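Local coordinates for protein glycoside hydrolase family 12 (Spirochaeta thermophila, PDB 5LU3) that carries a family 64 carbohydrate-binding module, the part described here, and probably acts as a cellulase through its family 12 glycoside hydrolase domain, at residues G74-A77 against W78-V81. Residues are numbered along the deposited sequence; the frame is centred on the assembly and turned at random.
Sequences GSLA and WSHV
Leu76 and Ser79 are the ends of a type I beta turn, with their CA atoms 5.1 Å apart. The turn is closed by a backbone hydrogen bond of 3.0 Å from Ser79 N to Leu76 O. Ala77 and Trp78 fill the two corner positions. A second hydrogen bond runs the other way, from Leu76 N to the hydroxyl Ser79 OG, at 3.1 Å and 152°. Leu76 thus has both its backbone N and its O bonded to Ser79. With chi1 at -69°, Ser79 OG sits on the side of its own backbone N, where it meets Leu76 N. The turn lies in the loop between strand 68-74 and strand 80-85, which belong to different sheets, and the loop carries the chain from one sheet of the beta-sandwich to the other. Buried Ser79 also ties it to strand 33-40, since OG hydrogen-bonds to Asn39 O. Replacing Ser79 with an alanine removes the hydroxyl, and Leu76 N and Asn39 O would probably lose the partner they share, leaving the loop less firmly tied to strand 33-40. Trp78 has chi1 51°, and this turn of the side chain brings one face of the indole over Leu76 CB. That carbon lies 4.1 Å from the centroid of the five-membered ring, nearly on the ring normal, as a CH-pi contact. Leu76 CD1 comes within 3.5 Å of Trp78 NE1, while Leu76 CD2 lies 3.9 Å from Trp78 CZ2. Ala77 CB adds an oblique apolar contact, 3.9 Å from Trp78 CE3.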
loop_
_atom_site.group_PDB
_atom_site.type_symbol
_atom_site.label_atom_id
_atom_site.label_comp_id
_atom_site.label_asym_id
_atom_site.label_seq_id
_atom_site.Cartn_x
_atom_site.Cartn_y
_atom_site.Cartn_z
ATOM N N GLY A 74 12.071 1.648 -1.997
ATOM C CA GLY A 74 12.388 2.510 -3.123
ATOM C C GLY A 74 13.789 3.033 -2.983
ATOM O O GLY A 74 14.326 3.129 -1.878
ATOM N N SER A 75 14.389 3.346 -4.128
ATOM C CA SER A 75 15.758 3.826 -4.173
ATOM C C SER A 75 15.922 5.261 -4.690
ATOM O O SER A 75 17.054 5.721 -4.843
ATOM C CB SER A 75 16.583 2.864 -5.022
ATOM O OG SER A 75 16.691 1.614 -4.393
ATOM N N LEU A 76 14.818 5.934 -4.996
ATOM C CA LEU A 76 14.847 7.263 -5.621
ATOM C C LEU A 76 14.066 8.261 -4.828
ATOM O O LEU A 76 13.116 7.891 -4.141
ATOM C CB LEU A 76 14.204 7.185 -6.999
ATOM C CG LEU A 76 14.948 6.354 -8.025
ATOM C CD1 LEU A 76 14.108 6.171 -9.272
ATOM C CD2 LEU A 76 16.264 7.027 -8.382
ATOM N N ALA A 77 14.416 9.549 -4.971
ATOM C CA ALA A 77 13.674 10.590 -4.253
ATOM C C ALA A 77 12.206 10.629 -4.685
ATOM O O ALA A 77 11.345 10.994 -3.913
ATOM C CB ALA A 77 14.323 11.954 -4.477
ATOM N N TRP A 78 11.944 10.201 -5.905
ATOM C CA TRP A 78 10.595 10.202 -6.442
ATOM C C TRP A 78 9.923 8.823 -6.398
ATOM O O TRP A 78 8.842 8.618 -6.955
ATOM C CB TRP A 78 10.556 10.787 -7.839
ATOM C CG TRP A 78 11.528 10.218 -8.804
ATOM C CD1 TRP A 78 11.295 9.262 -9.721
ATOM C CD2 TRP A 78 12.884 10.636 -8.993
ATOM N NE1 TRP A 78 12.433 9.019 -10.466
ATOM C CE2 TRP A 78 13.424 9.851 -10.029
ATOM C CE3 TRP A 78 13.702 11.570 -8.352
ATOM C CZ2 TRP A 78 14.740 9.982 -10.460
ATOM C CZ3 TRP A 78 15.013 11.720 -8.788
ATOM C CH2 TRP A 78 15.524 10.922 -9.833
ATOM N N SER A 79 10.537 7.872 -5.708
ATOM C CA SER A 79 9.803 6.672 -5.359
ATOM C C SER A 79 8.529 7.077 -4.582
ATOM O O SER A 79 8.557 7.995 -3.770
ATOM C CB SER A 79 10.674 5.784 -4.482
ATOM O OG SER A 79 11.774 5.229 -5.174
ATOM N N HIS A 80 7.413 6.396 -4.820
ATOM C CA HIS A 80 6.142 6.836 -4.277
ATOM C C HIS A 80 5.150 5.686 -4.122
ATOM O O HIS A 80 5.043 4.840 -5.002
ATOM C CB HIS A 80 5.547 7.872 -5.236
ATOM C CG HIS A 80 4.186 8.343 -4.858
ATOM N ND1 HIS A 80 3.968 9.321 -3.916
ATOM C CD2 HIS A 80 2.968 7.966 -5.298
ATOM C CE1 HIS A 80 2.674 9.544 -3.812
ATOM N NE2 HIS A 80 2.047 8.745 -4.650
ATOM N N VAL A 81 4.367 5.744 -3.041
ATOM C CA VAL A 81 3.150 4.948 -2.916
ATOM C C VAL A 81 2.040 5.863 -2.413
ATOM O O VAL A 81 2.270 6.815 -1.666
ATOM C CB VAL A 81 3.330 3.740 -1.960
ATOM C CG1 VAL A 81 3.590 4.142 -0.512
ATOM C CG2 VAL A 81 2.140 2.792 -2.047
#